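Local structure of Non-structural protein (Porcine reproductive and respiratory syndrome virus, 3IFU) at residues 35-38 with 39-42; 118-121 with 122-126; 141-144 with 145-148; 167-170 with 171-175. The protein forms the nsp1-alpha leader protease at the start of the viral polyprotein, a zinc-binding papain-like cysteine protease that probably suppresses host interferon-beta production. All coordinates share one frame; numbering follows the deposited sequence.

Contact 1: 35-38 with 39-42; sequences LPLN and LQVP
The Gln40 side chain folds back along Leu35, with CG of Gln40 lying 3.7 Å from CB of Leu35, and carries its amide on to the Leu35 carbonyl. There NE2 of Gln40 donates a hydrogen bond to O of Leu35 at 2.8 Å, bent a little at the hydrogen to 155°. Neither flat group meets the other squarely: the nitrogen is tilted 26° from the carbonyl plane, and the oxygen is also somewhat out of the plane of the amide. An extended chain beyond CG, with chi2 177°, gives Gln40 the length to span the bend. The same Leu35 oxygen also has a weak backbone bond from N of Leu37, 2.6 Å away, beside the firmer one from Gln40. The bend belongs to an irregular loop of the N-terminal zinc finger region, and the backbone of Leu35 at one end and of Val41 at the other is hydrogen-bonded to Leu49 and Gly48 respectively. Leu35, the buried residue of this surface loop, has its side chain about 9 Å from that of the zinc ligand Cys8. On the apolar side of the bend, CB of Leu39 rests 3.8 Å from CG of Leu35, the two side chains crossing nearly at right angles. Arg52 packs on both leucines, and Pro12 adds to the cover of Leu35. Further out, CD1 of Leu39 reaches the Pro36 ring, 3.8 Å from CD and 3.9 Å from CG of that proline.

Contact 2: 118-121 with 122-126; sequences TLQV and YERGC
Two backbone hydrogen bonds close the bend between Gln120 and Cys126. N of Cys126 donates to O of Val121 at 3.1 Å and 156°, and N of Arg124 donates to O of Gln120 at the same 3.1 Å but with a more bent 139°. Inside the Val121-Cys126 bond, N of Gly125 bonds to O of Tyr122 at 3.0 Å, completing a type I beta turn from Tyr122 to Gly125; the positive phi of Gly125 is one that glycine takes without strain. Just upstream, Gln120 also has a positive phi and ends helix 113-118 in a Schellman motif. Its carbonyl is then overlaid by the aliphatic part of Arg124: the chain runs extended from CG to NE, and CD of Arg124 passes 3.3 Å from O of Gln120. The guanidinium continues toward the Gln120 side chain, where the two planar groups lie roughly coplanar, and its NH1 makes a weak bond to O of Thr88. Glu123 runs alongside Gln120 in the same direction, CG of Glu123 being 3.5 Å from CB of Gln120, and the carboxylate stacks on the nearly parallel amide plane. On the buried side, Val121 turns CG1 away from its own N, chi1 157°, and presses it on CB of Cys126 at a tight 3.2 Å. That pair faces the protein interior: Ile84 of helix 81-87 meets Val121, Met87 meets Cys126, and Leu159 of strand 157-160 touches both. Leu119 packs on Val101 of helix 94-108, and the bend leads from helix 113-118 into strand 127-130.

Contact 3: 141-144 with 145-148; sequences YANS and LHVS. With ZN (zinc ion), chain B.
A beta hairpin joins strand 140-142 to strand 147-148, and the last residue of its loop, His146, is a zinc ligand. Tyr141 and Ser148 form the antiparallel hydrogen-bonded pair: N of Tyr141 donates to O of Ser148 at 2.7 Å, and N of Ser148 returns a bond to O of Tyr141 at 2.8 Å. Toward the loop, N of Asn143 bonds to O of His146 at 3.1 Å. Between these lies the non-hydrogen-bonded pair Ala142 and Val147, whose side chains share a face of the sheet and meet at 3.6 Å from CB of Ala142 to CG1 of Val147. The Tyr141 carbonyl also receives a CA-H...O contact from Val147. Tyr141 and Ser148 occupy the other face, with O of Ser148 at the edge of the tyrosine ring. In the loop, CB of Leu145 sits over one face of the His146 imidazole, offset toward its rim, while ND1 of His146 binds the zinc ion at 2.2 Å. Cys70, Cys76 and the terminal carboxylate oxygen of Met180 complete the site. Through this one nitrogen the hairpin is therefore tied to two cysteines far earlier in the sequence and to the very end of the chain.

Contact 4: 167-170 with 171-175; sequences RPKP and EDFCP
Lys169 lies over the ring of Phe173 across a type I beta turn that runs from Pro170 to Phe173, in the irregular chain following strand 157-160. The backbone contributes one bond: N of Phe173 donates to O of Pro170 at 3.1 Å and 158°, approaching from well above the carbonyl plane and not along a lone pair. Aromatic interactions make up most of the rest. CG of Lys169 stands over one face of the Phe173 ring in a CH-pi contact, 3.7 Å from the centroid, and is displaced toward CD2. Bends at chi2, chi3 and chi4 then curl the lysine so that its ammonium group returns above the same ring; NZ of Lys169 lies 4.8 Å from the centroid of Phe173, only 9° off the normal, as a cation-pi pair. The ring is in place to receive both because CG of Phe173 is anti to its own N, chi1 -176°. Another neighbour, His157, meets the phenylalanine ring at a steep angle, and the Lys169 backbone is hydrogen-bonded to Trp128, which places the chain entering the turn beside strand 127-130. Plain packing is slight and at the surface, where OD2 of Asp172 approaches CB of Pro170 to 3.8 Å.

All four contacts are short-range bends, yet they differ with their place in the fold. Contact 1 stands alone on the surface of the zinc finger region, about 19 Å or more by nearest atoms from the others, and relies on a side-chain amide. Contacts 2 and 3 are partly buried in the protease region, closed mainly by backbone bonds; contact 3 adds a metal ligand. Contact 4 is again at the surface, with a lysine on an aromatic ring. It touches both protease contacts: CE1 of Tyr122 meets CB of Glu171, and Pro175 packs against Asn143 and Ser144. Contacts 2 and 4 also share strand 127-130, which contact 2 leads into and contact 4 lies against.

Contact 1: 35-38 with 39-42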
ATOM      1  N   LEU A  35     -20.173   6.815  14.594  1.00 70.86           N
ATOM      2  CA  LEU A  35     -21.613   6.629  14.597  1.00 73.71           C
ATOM      3  C   LEU A  35     -22.212   7.498  15.715  1.00 76.23           C
ATOM      4  O   LEU A  35     -21.622   7.628  16.790  1.00 76.33           O
ATOM      5  CB  LEU A  35     -21.930   5.151  14.819  1.00 73.20           C
ATOM      6  CG  LEU A  35     -23.021   4.566  13.922  1.00 74.00           C
ATOM      7  CD1 LEU A  35     -22.774   4.941  12.467  1.00 73.09           C
ATOM      8  CD2 LEU A  35     -23.036   3.056  14.090  1.00 75.96           C
ATOM      9  N   PRO A  36     -23.385   8.112  15.464  1.00 78.03           N
ATOM     10  CA  PRO A  36     -24.140   8.991  16.369  1.00 79.58           C
ATOM     11  C   PRO A  36     -24.342   8.583  17.835  1.00 81.49           C
ATOM     12  O   PRO A  36     -25.004   9.305  18.579  1.00 82.40           O
ATOM     13  CB  PRO A  36     -25.472   9.157  15.643  1.00 78.42           C
ATOM     14  CG  PRO A  36     -25.054   9.177  14.229  1.00 78.78           C
ATOM     15  CD  PRO A  36     -24.076   8.017  14.164  1.00 78.60           C
ATOM     16  N   LEU A  37     -23.782   7.450  18.258  1.00 83.19           N
ATOM     17  CA  LEU A  37     -23.938   6.988  19.644  1.00 84.42           C
ATOM     18  C   LEU A  37     -25.362   6.495  19.890  1.00 84.90           C
ATOM     19  O   LEU A  37     -25.607   5.686  20.785  1.00 84.45           O
ATOM     20  CB  LEU A  37     -23.600   8.111  20.636  1.00 84.75           C
ATOM     21  CG  LEU A  37     -23.998   7.916  22.107  1.00 86.02           C
ATOM     22  CD1 LEU A  37     -23.267   6.717  22.706  1.00 85.71           C
ATOM     23  CD2 LEU A  37     -23.675   9.185  22.887  1.00 85.60           C
ATOM     24  N   ASN A  38     -26.297   6.999  19.092  1.00 85.29           N
ATOM     25  CA  ASN A  38     -27.694   6.606  19.190  1.00 85.90           C
ATOM     26  C   ASN A  38     -27.834   5.341  18.368  1.00 85.27           C
ATOM     27  O   ASN A  38     -28.716   4.513  18.601  1.00 85.61           O
ATOM     28  CB  ASN A  38     -28.585   7.694  18.602  1.00 87.64           C
ATOM     29  CG  ASN A  38     -28.470   9.000  19.347  1.00 90.38           C
ATOM     30  OD1 ASN A  38     -28.850   9.094  20.517  1.00 92.07           O
ATOM     31  ND2 ASN A  38     -27.939  10.022  18.678  1.00 90.65           N
ATOM     32  N   LEU A  39     -26.943   5.214  17.392  1.00 83.99           N
ATOM     33  CA  LEU A  39     -26.914   4.067  16.502  1.00 81.63           C
ATOM     34  C   LEU A  39     -25.829   3.101  16.970  1.00 80.32           C
ATOM     35  O   LEU A  39     -25.922   1.894  16.743  1.00 80.59           O
ATOM     36  CB  LEU A  39     -26.634   4.535  15.071  1.00 80.65           C
ATOM     37  CG  LEU A  39     -27.729   5.391  14.424  1.00 79.49           C
ATOM     38  CD1 LEU A  39     -27.182   6.095  13.199  1.00 78.79           C
ATOM     39  CD2 LEU A  39     -28.918   4.509  14.058  1.00 78.84           C
ATOM     40  N   GLN A  40     -24.808   3.641  17.630  1.00 78.33           N
ATOM     41  CA  GLN A  40     -23.706   2.836  18.138  1.00 76.26           C
ATOM     42  C   GLN A  40     -24.222   1.560  18.787  1.00 75.49           C
ATOM     43  O   GLN A  40     -25.255   1.567  19.452  1.00 75.99           O
ATOM     44  CB  GLN A  40     -22.883   3.636  19.152  1.00 75.94           C
ATOM     45  CG  GLN A  40     -21.933   4.657  18.534  1.00 76.39           C
ATOM     46  CD  GLN A  40     -21.195   5.476  19.579  1.00 77.18           C
ATOM     47  OE1 GLN A  40     -21.102   5.077  20.743  1.00 76.69           O
ATOM     48  NE2 GLN A  40     -20.653   6.621  19.166  1.00 76.04           N
ATOM     49  N   VAL A  41     -23.494   0.467  18.575  1.00 74.80           N
ATOM     50  CA  VAL A  41     -23.852  -0.835  19.127  1.00 73.79           C
ATOM     51  C   VAL A  41     -22.830  -1.209  20.197  1.00 74.28           C
ATOM     52  O   VAL A  41     -21.836  -1.877  19.921  1.00 75.37           O
ATOM     53  CB  VAL A  41     -23.870  -1.918  18.022  1.00 72.13           C
ATOM     54  CG1 VAL A  41     -24.243  -3.263  18.607  1.00 71.13           C
ATOM     55  CG2 VAL A  41     -24.857  -1.531  16.939  1.00 70.80           C
ATOM     56  N   PRO A  42     -23.073  -0.777  21.443  1.00 74.81           N
ATOM     57  CA  PRO A  42     -22.197  -1.037  22.589  1.00 74.37           C
ATOM     58  C   PRO A  42     -21.612  -2.439  22.657  1.00 74.55           C
ATOM     59  O   PRO A  42     -20.470  -2.618  23.081  1.00 74.65           O
ATOM     60  CB  PRO A  42     -23.097  -0.729  23.779  1.00 73.76           C
ATOM     61  CG  PRO A  42     -23.925   0.415  23.262  1.00 75.00           C
ATOM     62  CD  PRO A  42     -24.293  -0.063  21.869  1.00 74.70           C
TER

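Contact 2: 118-121 with 122-126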
ATOM      1  N   THR A 118     -10.614 -20.528   2.207  1.00 50.75           N
ATOM      2  CA  THR A 118     -11.894 -20.205   1.574  1.00 51.58           C
ATOM      3  C   THR A 118     -11.703 -19.011   0.625  1.00 51.53           C
ATOM      4  O   THR A 118     -12.318 -18.938  -0.446  1.00 49.06           O
ATOM      5  CB  THR A 118     -12.974 -19.845   2.638  1.00 51.30           C
ATOM      6  OG1 THR A 118     -13.122 -20.930   3.560  1.00 51.31           O
ATOM      7  CG2 THR A 118     -14.316 -19.579   1.979  1.00 50.12           C
ATOM      8  N   LEU A 119     -10.834 -18.090   1.031  1.00 51.36           N
ATOM      9  CA  LEU A 119     -10.536 -16.896   0.251  1.00 51.43           C
ATOM     10  C   LEU A 119      -9.455 -17.145  -0.798  1.00 52.93           C
ATOM     11  O   LEU A 119      -9.071 -16.230  -1.528  1.00 51.76           O
ATOM     12  CB  LEU A 119     -10.104 -15.756   1.178  1.00 51.00           C
ATOM     13  CG  LEU A 119     -11.182 -15.176   2.092  1.00 48.85           C
ATOM     14  CD1 LEU A 119     -10.603 -14.026   2.882  1.00 48.72           C
ATOM     15  CD2 LEU A 119     -12.364 -14.705   1.256  1.00 47.64           C
ATOM     16  N   GLN A 120      -8.962 -18.381  -0.861  1.00 53.56           N
ATOM     17  CA  GLN A 120      -7.941 -18.762  -1.835  1.00 52.91           C
ATOM     18  C   GLN A 120      -6.817 -17.754  -1.919  1.00 51.44           C
ATOM     19  O   GLN A 120      -6.381 -17.379  -3.010  1.00 52.28           O
ATOM     20  CB  GLN A 120      -8.571 -18.913  -3.212  1.00 55.38           C
ATOM     21  CG  GLN A 120      -9.483 -20.095  -3.342  1.00 58.93           C
ATOM     22  CD  GLN A 120     -10.378 -19.976  -4.547  1.00 62.77           C
ATOM     23  OE1 GLN A 120     -10.986 -20.956  -4.982  1.00 63.46           O
ATOM     24  NE2 GLN A 120     -10.478 -18.764  -5.091  1.00 62.37           N
ATOM     25  N   VAL A 121      -6.351 -17.315  -0.759  1.00 49.14           N
ATOM     26  CA  VAL A 121      -5.275 -16.346  -0.687  1.00 47.46           C
ATOM     27  C   VAL A 121      -3.999 -16.884  -1.336  1.00 48.37           C
ATOM     28  O   VAL A 121      -3.326 -16.174  -2.094  1.00 45.43           O
ATOM     29  CB  VAL A 121      -5.025 -15.961   0.782  1.00 47.02           C
ATOM     30  CG1 VAL A 121      -3.620 -15.429   0.973  1.00 45.86           C
ATOM     31  CG2 VAL A 121      -6.041 -14.922   1.197  1.00 46.53           C
ATOM     32  N   TYR A 122      -3.680 -18.143  -1.057  1.00 48.53           N
ATOM     33  CA  TYR A 122      -2.482 -18.752  -1.615  1.00 49.39           C
ATOM     34  C   TYR A 122      -2.568 -19.005  -3.132  1.00 51.73           C
ATOM     35  O   TYR A 122      -1.642 -18.669  -3.879  1.00 50.13           O
ATOM     36  CB  TYR A 122      -2.177 -20.068  -0.893  1.00 48.02           C
ATOM     37  CG  TYR A 122      -0.853 -20.675  -1.294  1.00 47.39           C
ATOM     38  CD1 TYR A 122       0.305 -20.416  -0.564  1.00 46.56           C
ATOM     39  CD2 TYR A 122      -0.747 -21.468  -2.440  1.00 46.65           C
ATOM     40  CE1 TYR A 122       1.541 -20.930  -0.967  1.00 48.10           C
ATOM     41  CE2 TYR A 122       0.479 -21.983  -2.853  1.00 47.86           C
ATOM     42  CZ  TYR A 122       1.619 -21.711  -2.117  1.00 48.52           C
ATOM     43  OH  TYR A 122       2.832 -22.207  -2.543  1.00 48.29           O
ATOM     44  N   GLU A 123      -3.671 -19.593  -3.594  1.00 53.85           N
ATOM     45  CA  GLU A 123      -3.791 -19.886  -5.014  1.00 56.58           C
ATOM     46  C   GLU A 123      -3.767 -18.599  -5.835  1.00 56.13           C
ATOM     47  O   GLU A 123      -3.381 -18.613  -7.004  1.00 55.68           O
ATOM     48  CB  GLU A 123      -5.076 -20.678  -5.311  1.00 58.64           C
ATOM     49  CG  GLU A 123      -6.274 -19.817  -5.729  1.00 65.68           C
ATOM     50  CD  GLU A 123      -6.893 -20.245  -7.069  1.00 69.03           C
ATOM     51  OE1 GLU A 123      -7.278 -21.432  -7.196  1.00 71.56           O
ATOM     52  OE2 GLU A 123      -7.003 -19.399  -7.992  1.00 69.04           O
ATOM     53  N   ARG A 124      -4.163 -17.488  -5.221  1.00 54.52           N
ATOM     54  CA  ARG A 124      -4.188 -16.215  -5.927  1.00 52.96           C
ATOM     55  C   ARG A 124      -2.864 -15.454  -5.923  1.00 51.78           C
ATOM     56  O   ARG A 124      -2.779 -14.349  -6.472  1.00 51.45           O
ATOM     57  CB  ARG A 124      -5.319 -15.337  -5.385  1.00 54.05           C
ATOM     58  CG  ARG A 124      -6.702 -15.758  -5.899  1.00 56.06           C
ATOM     59  CD  ARG A 124      -7.809 -15.235  -5.008  1.00 58.10           C
ATOM     60  NE  ARG A 124      -9.130 -15.719  -5.398  1.00 60.16           N
ATOM     61  CZ  ARG A 124      -9.934 -15.124  -6.276  1.00 60.69           C
ATOM     62  NH1 ARG A 124      -9.570 -14.000  -6.879  1.00 60.79           N
ATOM     63  NH2 ARG A 124     -11.115 -15.657  -6.551  1.00 60.55           N
ATOM     64  N   GLY A 125      -1.836 -16.036  -5.309  1.00 48.60           N
ATOM     65  CA  GLY A 125      -0.538 -15.386  -5.314  1.00 48.93           C
ATOM     66  C   GLY A 125       0.080 -14.887  -4.019  1.00 49.46           C
ATOM     67  O   GLY A 125       1.203 -14.380  -4.038  1.00 50.08           O
ATOM     68  N   CYS A 126      -0.623 -15.010  -2.900  1.00 47.78           N
ATOM     69  CA  CYS A 126      -0.060 -14.543  -1.638  1.00 47.64           C
ATOM     70  C   CYS A 126       0.799 -15.624  -0.989  1.00 47.25           C
ATOM     71  O   CYS A 126       0.481 -16.809  -1.052  1.00 46.85           O
ATOM     72  CB  CYS A 126      -1.170 -14.111  -0.668  1.00 47.32           C
ATOM     73  SG  CYS A 126      -2.147 -12.681  -1.192  1.00 45.62           S
TER

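Contact 3: 141-144 with 145-148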
ATOM      1  N   TYR A 141       0.790  -8.220   8.287  1.00 42.79           N
ATOM      2  CA  TYR A 141       1.869  -8.575   9.192  1.00 43.12           C
ATOM      3  C   TYR A 141       1.229  -9.383  10.285  1.00 43.18           C
ATOM      4  O   TYR A 141       0.089  -9.122  10.650  1.00 43.81           O
ATOM      5  CB  TYR A 141       2.515  -7.308   9.738  1.00 44.77           C
ATOM      6  CG  TYR A 141       3.250  -6.567   8.653  1.00 47.73           C
ATOM      7  CD1 TYR A 141       4.627  -6.692   8.511  1.00 47.33           C
ATOM      8  CD2 TYR A 141       2.552  -5.807   7.706  1.00 47.37           C
ATOM      9  CE1 TYR A 141       5.298  -6.088   7.452  1.00 48.47           C
ATOM     10  CE2 TYR A 141       3.216  -5.197   6.644  1.00 48.36           C
ATOM     11  CZ  TYR A 141       4.589  -5.344   6.520  1.00 48.07           C
ATOM     12  OH  TYR A 141       5.255  -4.773   5.461  1.00 48.82           O
ATOM     13  N   ALA A 142       1.944 -10.372  10.808  1.00 43.87           N
ATOM     14  CA  ALA A 142       1.347 -11.209  11.833  1.00 42.52           C
ATOM     15  C   ALA A 142       2.319 -12.003  12.676  1.00 42.55           C
ATOM     16  O   ALA A 142       3.517 -12.047  12.411  1.00 42.06           O
ATOM     17  CB  ALA A 142       0.358 -12.169  11.170  1.00 40.01           C
ATOM     18  N   ASN A 143       1.766 -12.614  13.717  1.00 43.55           N
ATOM     19  CA  ASN A 143       2.493 -13.502  14.610  1.00 45.25           C
ATOM     20  C   ASN A 143       1.476 -14.591  14.927  1.00 45.95           C
ATOM     21  O   ASN A 143       0.541 -14.785  14.151  1.00 44.77           O
ATOM     22  CB  ASN A 143       3.027 -12.780  15.869  1.00 45.25           C
ATOM     23  CG  ASN A 143       1.943 -12.147  16.730  1.00 44.05           C
ATOM     24  OD1 ASN A 143       2.249 -11.337  17.606  1.00 46.46           O
ATOM     25  ND2 ASN A 143       0.692 -12.512  16.503  1.00 43.51           N
ATOM     26  N   SER A 144       1.628 -15.288  16.044  1.00 48.31           N
ATOM     27  CA  SER A 144       0.707 -16.372  16.374  1.00 49.44           C
ATOM     28  C   SER A 144      -0.658 -15.976  16.951  1.00 49.61           C
ATOM     29  O   SER A 144      -1.535 -16.827  17.111  1.00 50.19           O
ATOM     30  CB  SER A 144       1.400 -17.361  17.320  1.00 50.42           C
ATOM     31  OG  SER A 144       1.772 -16.740  18.539  1.00 52.35           O
ATOM     32  N   LEU A 145      -0.855 -14.695  17.242  1.00 49.41           N
ATOM     33  CA  LEU A 145      -2.124 -14.243  17.810  1.00 47.68           C
ATOM     34  C   LEU A 145      -2.760 -13.052  17.120  1.00 46.18           C
ATOM     35  O   LEU A 145      -3.977 -12.882  17.183  1.00 47.03           O
ATOM     36  CB  LEU A 145      -1.942 -13.896  19.292  1.00 48.81           C
ATOM     37  CG  LEU A 145      -1.931 -15.077  20.269  1.00 51.23           C
ATOM     38  CD1 LEU A 145      -1.050 -14.752  21.469  1.00 51.54           C
ATOM     39  CD2 LEU A 145      -3.361 -15.401  20.700  1.00 49.17           C
ATOM     40  N   HIS A 146      -1.959 -12.223  16.461  1.00 43.97           N
ATOM     41  CA  HIS A 146      -2.515 -11.034  15.831  1.00 41.95           C
ATOM     42  C   HIS A 146      -2.058 -10.759  14.410  1.00 41.28           C
ATOM     43  O   HIS A 146      -1.106 -11.359  13.920  1.00 42.86           O
ATOM     44  CB  HIS A 146      -2.190  -9.835  16.708  1.00 41.27           C
ATOM     45  CG  HIS A 146      -2.407 -10.091  18.167  1.00 43.49           C
ATOM     46  ND1 HIS A 146      -3.657 -10.089  18.745  1.00 41.21           N
ATOM     47  CD2 HIS A 146      -1.535 -10.397  19.157  1.00 42.63           C
ATOM     48  CE1 HIS A 146      -3.547 -10.377  20.028  1.00 38.72           C
ATOM     49  NE2 HIS A 146      -2.270 -10.569  20.303  1.00 41.75           N
ATOM     50  N   VAL A 147      -2.759  -9.844  13.752  1.00 39.85           N
ATOM     51  CA  VAL A 147      -2.423  -9.440  12.395  1.00 37.68           C
ATOM     52  C   VAL A 147      -2.630  -7.937  12.277  1.00 38.27           C
ATOM     53  O   VAL A 147      -3.323  -7.330  13.094  1.00 37.07           O
ATOM     54  CB  VAL A 147      -3.306 -10.146  11.317  1.00 36.75           C
ATOM     55  CG1 VAL A 147      -3.168 -11.652  11.425  1.00 34.22           C
ATOM     56  CG2 VAL A 147      -4.752  -9.718  11.450  1.00 34.20           C
ATOM     57  N   SER A 148      -2.026  -7.345  11.253  1.00 38.70           N
ATOM     58  CA  SER A 148      -2.143  -5.914  11.001  1.00 38.17           C
ATOM     59  C   SER A 148      -1.755  -5.651   9.556  1.00 39.56           C
ATOM     60  O   SER A 148      -1.141  -6.503   8.901  1.00 38.17           O
ATOM     61  CB  SER A 148      -1.218  -5.124  11.933  1.00 38.11           C
ATOM     62  OG  SER A 148      -1.378  -3.725  11.747  1.00 38.54           O
TER
HETATM   63 ZN    ZN B 181      -5.410  -9.047  17.874  1.00 64.76          ZN

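Contact 4: 167-170 with 171-175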
ATOM      1  N   ARG A 167      12.520 -16.750   1.066  1.00 65.69           N
ATOM      2  CA  ARG A 167      11.922 -17.986   0.591  1.00 66.17           C
ATOM      3  C   ARG A 167      10.531 -18.121   1.187  1.00 64.38           C
ATOM      4  O   ARG A 167      10.364 -18.120   2.406  1.00 63.82           O
ATOM      5  CB  ARG A 167      12.790 -19.181   0.997  1.00 69.80           C
ATOM      6  CG  ARG A 167      14.268 -18.838   1.161  1.00 75.60           C
ATOM      7  CD  ARG A 167      15.162 -20.076   1.131  1.00 80.59           C
ATOM      8  NE  ARG A 167      14.526 -21.242   1.743  1.00 83.79           N
ATOM      9  CZ  ARG A 167      14.082 -22.291   1.057  1.00 84.79           C
ATOM     10  NH1 ARG A 167      13.512 -23.309   1.691  1.00 85.40           N
ATOM     11  NH2 ARG A 167      14.222 -22.326  -0.262  1.00 84.13           N
ATOM     12  N   PRO A 168       9.510 -18.240   0.329  1.00 63.07           N
ATOM     13  CA  PRO A 168       8.133 -18.373   0.806  1.00 63.57           C
ATOM     14  C   PRO A 168       7.911 -19.595   1.684  1.00 64.05           C
ATOM     15  O   PRO A 168       8.643 -20.579   1.588  1.00 65.66           O
ATOM     16  CB  PRO A 168       7.324 -18.435  -0.490  1.00 63.10           C
ATOM     17  CG  PRO A 168       8.270 -19.094  -1.438  1.00 62.47           C
ATOM     18  CD  PRO A 168       9.573 -18.388  -1.135  1.00 62.53           C
ATOM     19  N   LYS A 169       6.903 -19.508   2.548  1.00 63.66           N
ATOM     20  CA  LYS A 169       6.523 -20.594   3.444  1.00 62.71           C
ATOM     21  C   LYS A 169       5.611 -21.527   2.644  1.00 62.45           C
ATOM     22  O   LYS A 169       4.781 -21.061   1.870  1.00 63.63           O
ATOM     23  CB  LYS A 169       5.750 -20.032   4.633  1.00 63.08           C
ATOM     24  CG  LYS A 169       6.508 -19.998   5.942  1.00 64.83           C
ATOM     25  CD  LYS A 169       7.785 -19.214   5.840  1.00 67.71           C
ATOM     26  CE  LYS A 169       8.967 -20.129   6.098  1.00 70.48           C
ATOM     27  NZ  LYS A 169       8.870 -20.794   7.430  1.00 68.76           N
ATOM     28  N   PRO A 170       5.752 -22.854   2.812  1.00 62.19           N
ATOM     29  CA  PRO A 170       4.892 -23.777   2.061  1.00 61.18           C
ATOM     30  C   PRO A 170       3.435 -23.354   2.198  1.00 62.01           C
ATOM     31  O   PRO A 170       3.098 -22.597   3.104  1.00 62.48           O
ATOM     32  CB  PRO A 170       5.182 -25.114   2.720  1.00 59.92           C
ATOM     33  CG  PRO A 170       6.622 -24.976   3.101  1.00 59.44           C
ATOM     34  CD  PRO A 170       6.664 -23.598   3.698  1.00 60.78           C
ATOM     35  N   GLU A 171       2.564 -23.825   1.317  1.00 62.38           N
ATOM     36  CA  GLU A 171       1.173 -23.418   1.414  1.00 64.14           C
ATOM     37  C   GLU A 171       0.408 -23.936   2.626  1.00 64.03           C
ATOM     38  O   GLU A 171      -0.711 -23.501   2.881  1.00 63.56           O
ATOM     39  CB  GLU A 171       0.419 -23.769   0.138  1.00 65.57           C
ATOM     40  CG  GLU A 171       0.561 -25.178  -0.334  1.00 69.75           C
ATOM     41  CD  GLU A 171      -0.105 -25.367  -1.680  1.00 72.64           C
ATOM     42  OE1 GLU A 171      -1.299 -25.004  -1.803  1.00 72.78           O
ATOM     43  OE2 GLU A 171       0.565 -25.870  -2.612  1.00 74.31           O
ATOM     44  N   ASP A 172       0.995 -24.858   3.374  1.00 64.40           N
ATOM     45  CA  ASP A 172       0.310 -25.368   4.557  1.00 65.60           C
ATOM     46  C   ASP A 172       0.595 -24.473   5.767  1.00 62.87           C
ATOM     47  O   ASP A 172      -0.067 -24.584   6.799  1.00 62.04           O
ATOM     48  CB  ASP A 172       0.728 -26.819   4.867  1.00 69.06           C
ATOM     49  CG  ASP A 172       1.999 -27.242   4.139  1.00 73.45           C
ATOM     50  OD1 ASP A 172       1.958 -27.396   2.896  1.00 75.81           O
ATOM     51  OD2 ASP A 172       3.043 -27.421   4.808  1.00 75.45           O
ATOM     52  N   PHE A 173       1.564 -23.571   5.621  1.00 58.84           N
ATOM     53  CA  PHE A 173       1.944 -22.678   6.705  1.00 57.58           C
ATOM     54  C   PHE A 173       1.072 -21.442   6.889  1.00 57.53           C
ATOM     55  O   PHE A 173       0.631 -20.813   5.921  1.00 58.56           O
ATOM     56  CB  PHE A 173       3.391 -22.207   6.538  1.00 57.26           C
ATOM     57  CG  PHE A 173       3.873 -21.357   7.675  1.00 58.83           C
ATOM     58  CD1 PHE A 173       4.394 -21.945   8.820  1.00 57.04           C
ATOM     59  CD2 PHE A 173       3.737 -19.971   7.635  1.00 60.88           C
ATOM     60  CE1 PHE A 173       4.768 -21.170   9.913  1.00 58.24           C
ATOM     61  CE2 PHE A 173       4.111 -19.183   8.730  1.00 60.57           C
ATOM     62  CZ  PHE A 173       4.625 -19.788   9.870  1.00 59.02           C
ATOM     63  N   CYS A 174       0.860 -21.101   8.157  1.00 56.25           N
ATOM     64  CA  CYS A 174       0.090 -19.934   8.566  1.00 55.64           C
ATOM     65  C   CYS A 174       0.610 -19.566   9.953  1.00 55.61           C
ATOM     66  O   CYS A 174       0.565 -20.381  10.866  1.00 57.70           O
ATOM     67  CB  CYS A 174      -1.407 -20.253   8.638  1.00 52.86           C
ATOM     68  SG  CYS A 174      -2.461 -18.813   9.010  1.00 51.35           S
ATOM     69  N   PRO A 175       1.111 -18.336  10.127  1.00 55.89           N
ATOM     70  CA  PRO A 175       1.644 -17.877  11.416  1.00 54.44           C
ATOM     71  C   PRO A 175       0.716 -18.061  12.613  1.00 53.05           C
ATOM     72  O   PRO A 175       1.171 -18.167  13.748  1.00 51.70           O
ATOM     73  CB  PRO A 175       1.942 -16.400  11.156  1.00 54.68           C
ATOM     74  CG  PRO A 175       2.286 -16.386   9.699  1.00 55.71           C
ATOM     75  CD  PRO A 175       1.212 -17.272   9.114  1.00 54.98           C
TER